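PDB 3KEY: protein STN1 from Saccharomyces cerevisiae, which regulates telomere length and protects chromosome ends, restraining telomerase loading through its interaction with CDC13. Local coordinates for residues Thr4-Gly16 with Asp66-Gly78. Numbering follows the deposited sequence.
Sequences TSAKSNLMLILLG and DLVNRLVSQGLIG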
loop_
_atom_site.group_PDB
_atom_site.type_symbol
_atom_site.label_atom_id
_atom_site.label_comp_id
_atom_site.label_asym_id
_atom_site.label_seq_id
_atom_site.Cartn_x
_atom_site.Cartn_y
_atom_site.Cartn_z
ATOM N N THR A 4 0.116 -0.098 -11.342
ATOM C CA THR A 4 -0.317 -0.154 -9.947
ATOM C C THR A 4 -1.843 -0.079 -9.823
ATOM O O THR A 4 -2.499 0.645 -10.572
ATOM C CB THR A 4 0.324 1.004 -9.131
ATOM O OG1 THR A 4 -0.230 1.040 -7.806
ATOM C CG2 THR A 4 0.068 2.328 -9.810
ATOM N N SER A 5 -2.400 -0.829 -8.875
ATOM C CA SER A 5 -3.847 -0.841 -8.657
ATOM C C SER A 5 -4.330 0.499 -8.102
ATOM O O SER A 5 -3.530 1.298 -7.613
ATOM C CB SER A 5 -4.229 -1.962 -7.685
ATOM O OG SER A 5 -3.701 -1.731 -6.389
ATOM N N ALA A 6 -5.634 0.747 -8.184
ATOM C CA ALA A 6 -6.202 1.996 -7.680
ATOM C C ALA A 6 -5.908 2.116 -6.182
ATOM O O ALA A 6 -5.545 3.185 -5.685
ATOM C CB ALA A 6 -7.707 2.028 -7.932
ATOM N N LYS A 7 -6.065 1.000 -5.476
ATOM C CA LYS A 7 -5.810 0.944 -4.044
ATOM C C LYS A 7 -4.377 1.389 -3.722
ATOM O O LYS A 7 -4.165 2.200 -2.822
ATOM C CB LYS A 7 -6.040 -0.481 -3.535
ATOM C CG LYS A 7 -5.786 -0.672 -2.051
ATOM C CD LYS A 7 -5.746 -2.147 -1.698
ATOM C CE LYS A 7 -4.508 -2.810 -2.288
ATOM N NZ LYS A 7 -4.504 -4.284 -2.092
ATOM N N SER A 8 -3.395 0.857 -4.451
ATOM C CA SER A 8 -2.005 1.230 -4.204
ATOM C C SER A 8 -1.703 2.673 -4.626
ATOM O O SER A 8 -0.789 3.293 -4.093
ATOM C CB SER A 8 -1.045 0.237 -4.879
ATOM O OG SER A 8 -0.919 -0.961 -4.109
ATOM N N ASN A 9 -2.464 3.214 -5.574
ATOM C CA ASN A 9 -2.258 4.610 -5.967
ATOM C C ASN A 9 -2.702 5.502 -4.794
ATOM O O ASN A 9 -2.050 6.501 -4.476
ATOM C CB ASN A 9 -3.064 4.964 -7.223
ATOM C CG ASN A 9 -2.366 4.534 -8.509
ATOM O OD1 ASN A 9 -1.146 4.663 -8.644
ATOM N ND2 ASN A 9 -3.143 4.041 -9.468
ATOM N N LEU A 10 -3.814 5.140 -4.156
ATOM C CA LEU A 10 -4.295 5.897 -3.007
ATOM C C LEU A 10 -3.295 5.692 -1.876
ATOM O O LEU A 10 -2.977 6.629 -1.144
ATOM C CB LEU A 10 -5.685 5.421 -2.566
ATOM C CG LEU A 10 -6.195 6.071 -1.271
ATOM C CD1 LEU A 10 -6.220 7.591 -1.424
ATOM C CD2 LEU A 10 -7.575 5.539 -0.930
ATOM N N MET A 11 -2.797 4.463 -1.740
ATOM C CA MET A 11 -1.815 4.165 -0.703
ATOM C C MET A 11 -0.597 5.090 -0.843
ATOM O O MET A 11 -0.128 5.664 0.143
ATOM C CB MET A 11 -1.362 2.700 -0.782
ATOM C CG MET A 11 -0.269 2.351 0.234
ATOM S SD MET A 11 0.346 0.651 0.094
ATOM C CE MET A 11 1.310 0.760 -1.450
ATOM N N LEU A 12 -0.100 5.248 -2.068
ATOM C CA LEU A 12 1.061 6.106 -2.308
ATOM C C LEU A 12 0.778 7.575 -2.009
ATOM O O LEU A 12 1.674 8.315 -1.600
ATOM C CB LEU A 12 1.547 5.961 -3.757
ATOM C CG LEU A 12 2.176 4.615 -4.130
ATOM C CD1 LEU A 12 2.597 4.649 -5.592
ATOM C CD2 LEU A 12 3.378 4.332 -3.239
ATOM N N ILE A 13 -0.460 8.004 -2.222
ATOM C CA ILE A 13 -0.828 9.387 -1.945
ATOM C C ILE A 13 -0.777 9.590 -0.429
ATOM O O ILE A 13 -0.184 10.553 0.069
ATOM C CB ILE A 13 -2.246 9.693 -2.474
ATOM C CG1 ILE A 13 -2.246 9.621 -4.008
ATOM C CG2 ILE A 13 -2.713 11.053 -1.970
ATOM C CD1 ILE A 13 -3.604 9.841 -4.652
ATOM N N LEU A 14 -1.382 8.661 0.304
ATOM C CA LEU A 14 -1.400 8.737 1.760
ATOM C C LEU A 14 0.017 8.735 2.325
ATOM O O LEU A 14 0.332 9.501 3.235
ATOM C CB LEU A 14 -2.202 7.567 2.334
ATOM C CG LEU A 14 -3.685 7.623 1.961
ATOM C CD1 LEU A 14 -4.404 6.378 2.433
ATOM C CD2 LEU A 14 -4.302 8.858 2.579
ATOM N N LEU A 15 0.876 7.889 1.771
ATOM C CA LEU A 15 2.256 7.804 2.234
ATOM C C LEU A 15 2.985 9.141 2.083
ATOM O O LEU A 15 3.761 9.530 2.956
ATOM C CB LEU A 15 3.004 6.716 1.459
ATOM C CG LEU A 15 4.472 6.496 1.846
ATOM C CD1 LEU A 15 4.562 5.983 3.278
ATOM C CD2 LEU A 15 5.113 5.499 0.888
ATOM N N GLY A 16 2.719 9.844 0.983
ATOM C CA GLY A 16 3.365 11.120 0.727
ATOM C C GLY A 16 2.859 12.327 1.504
ATOM O O GLY A 16 3.545 13.348 1.562
ATOM N N ASP A 66 -14.894 2.464 -0.971
ATOM C CA ASP A 66 -14.358 1.138 -1.263
ATOM C C ASP A 66 -12.835 1.147 -1.151
ATOM O O ASP A 66 -12.242 0.242 -0.563
ATOM C CB ASP A 66 -14.769 0.670 -2.668
ATOM C CG ASP A 66 -16.253 0.342 -2.770
ATOM O OD1 ASP A 66 -16.710 0.001 -3.884
ATOM O OD2 ASP A 66 -16.964 0.421 -1.741
ATOM N N LEU A 67 -12.207 2.172 -1.712
ATOM C CA LEU A 67 -10.755 2.283 -1.652
ATOM C C LEU A 67 -10.248 2.412 -0.216
ATOM O O LEU A 67 -9.354 1.668 0.186
ATOM C CB LEU A 67 -10.274 3.476 -2.481
ATOM C CG LEU A 67 -10.488 3.319 -3.988
ATOM C CD1 LEU A 67 -10.154 4.622 -4.692
ATOM C CD2 LEU A 67 -9.623 2.165 -4.516
ATOM N N VAL A 68 -10.810 3.338 0.560
ATOM C CA VAL A 68 -10.352 3.498 1.934
ATOM C C VAL A 68 -10.596 2.227 2.730
ATOM O O VAL A 68 -9.741 1.810 3.513
ATOM C CB VAL A 68 -11.039 4.678 2.670
ATOM C CG1 VAL A 68 -10.670 5.997 2.001
ATOM C CG2 VAL A 68 -12.542 4.474 2.697
ATOM N N ASN A 69 -11.754 1.603 2.523
ATOM C CA ASN A 69 -12.067 0.379 3.244
ATOM C C ASN A 69 -11.113 -0.757 2.888
ATOM O O ASN A 69 -10.796 -1.580 3.745
ATOM C CB ASN A 69 -13.521 -0.046 2.998
ATOM C CG ASN A 69 -14.534 0.896 3.666
ATOM O OD1 ASN A 69 -14.159 1.789 4.434
ATOM N ND2 ASN A 69 -15.821 0.691 3.378
ATOM N N ARG A 70 -10.648 -0.812 1.638
ATOM C CA ARG A 70 -9.714 -1.863 1.242
ATOM C C ARG A 70 -8.420 -1.703 2.042
ATOM O O ARG A 70 -7.849 -2.686 2.511
ATOM C CB ARG A 70 -9.383 -1.790 -0.259
ATOM C CG ARG A 70 -10.537 -2.106 -1.202
ATOM C CD ARG A 70 -10.103 -2.018 -2.672
ATOM N NE ARG A 70 -11.243 -1.910 -3.584
ATOM C CZ ARG A 70 -11.145 -1.778 -4.906
ATOM N NH1 ARG A 70 -9.953 -1.741 -5.489
ATOM N NH2 ARG A 70 -12.242 -1.671 -5.647
ATOM N N LEU A 71 -7.963 -0.461 2.189
ATOM C CA LEU A 71 -6.740 -0.166 2.929
ATOM C C LEU A 71 -6.883 -0.475 4.424
ATOM O O LEU A 71 -6.022 -1.136 5.009
ATOM C CB LEU A 71 -6.343 1.303 2.727
ATOM C CG LEU A 71 -5.976 1.673 1.283
ATOM C CD1 LEU A 71 -5.715 3.164 1.162
ATOM C CD2 LEU A 71 -4.749 0.870 0.855
ATOM N N VAL A 72 -7.964 0.001 5.039
ATOM C CA VAL A 72 -8.199 -0.255 6.460
ATOM C C VAL A 72 -8.288 -1.765 6.674
ATOM O O VAL A 72 -7.784 -2.298 7.657
ATOM C CB VAL A 72 -9.529 0.385 6.948
ATOM C CG1 VAL A 72 -9.773 0.023 8.416
ATOM C CG2 VAL A 72 -9.482 1.898 6.774
ATOM N N SER A 73 -8.926 -2.444 5.729
ATOM C CA SER A 73 -9.117 -3.890 5.779
ATOM C C SER A 73 -7.813 -4.699 5.744
ATOM O O SER A 73 -7.755 -5.819 6.265
ATOM C CB SER A 73 -10.021 -4.312 4.619
ATOM O OG SER A 73 -10.128 -5.717 4.533
ATOM N N GLN A 74 -6.777 -4.141 5.119
ATOM C CA GLN A 74 -5.484 -4.815 5.037
ATOM C C GLN A 74 -4.578 -4.357 6.172
ATOM O O GLN A 74 -3.440 -4.812 6.289
ATOM C CB GLN A 74 -4.791 -4.509 3.709
ATOM C CG GLN A 74 -5.529 -4.985 2.481
ATOM C CD GLN A 74 -4.677 -4.860 1.230
ATOM O OE1 GLN A 74 -4.181 -3.782 0.908
ATOM N NE2 GLN A 74 -4.501 -5.966 0.520
ATOM N N GLY A 75 -5.085 -3.435 6.989
ATOM C CA GLY A 75 -4.320 -2.918 8.109
ATOM C C GLY A 75 -3.305 -1.861 7.722
ATOM O O GLY A 75 -2.465 -1.477 8.538
ATOM N N LEU A 76 -3.376 -1.378 6.481
ATOM C CA LEU A 76 -2.425 -0.372 6.006
ATOM C C LEU A 76 -2.638 0.998 6.665
ATOM O O LEU A 76 -1.691 1.766 6.872
ATOM C CB LEU A 76 -2.488 -0.281 4.479
ATOM C CG LEU A 76 -1.955 -1.562 3.812
ATOM C CD1 LEU A 76 -2.104 -1.485 2.297
ATOM C CD2 LEU A 76 -0.483 -1.761 4.193
ATOM N N ILE A 77 -3.888 1.308 6.980
ATOM C CA ILE A 77 -4.202 2.542 7.689
ATOM C C ILE A 77 -5.297 2.187 8.673
ATOM O O ILE A 77 -6.034 1.219 8.484
ATOM C CB ILE A 77 -4.732 3.686 6.774
ATOM C CG1 ILE A 77 -6.009 3.236 6.067
ATOM C CG2 ILE A 77 -3.640 4.137 5.818
ATOM C CD1 ILE A 77 -6.686 4.342 5.279
ATOM N N GLY A 78 -5.398 2.965 9.737
ATOM C CA GLY A 78 -6.441 2.698 10.697
ATOM C C GLY A 78 -7.345 3.886 10.830
ATOM O O GLY A 78 -6.986 5.022 10.441
#
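L71 is the knob here: it drops into a hole on helix 6-16 framed by K7, L10, M11 and L14. L71 CD1 meets L10 CD2 and L14 CD1, each at 3.7 Å, with L14 arriving tip to tip, while L71 CD2 presses on the aliphatic stem of K7, a tight 3.4 Å from K7 CG. L10, whose CG stands opposite the backbone N (chi1 174°), lays CD2 across L67, 3.7 Å from L67 CB. Past the crossing, the chain beyond the helix closes the packing: L76 CD1 touches M11 SD at 3.9 Å, and I77 sets CG2 beside L14 CD1. L92 of helix 90-108 backs both M11 and L14, and V36 and L40 of helix 31-47 back L67.

Toward R70 and the polar end of K7 the packing thins. K7 runs past R70 CB, then bends at chi3 (69°) to bring its ammonium to the amide of Q74. K7 NZ to Q74 OE1 is a weak hydrogen bond of 3.1 Å; the stronger partner is D137 of helix 132-149, a salt bridge to the second winged-helix domain. The solvent side is that of R70, one face of its guanidinium grazed near the rim by L67 CD2.

At G75, which has positive phi, a Schellman motif returns L76 N to L71 O and G75 N to V72 O as the chain turns toward strand 78-81. The two helical segments cross at -78°; a first helix packed on the one running into the antiparallel wing strands 78-81 and 86-88 is typical of a winged helix-turn-helix domain, here the first of two.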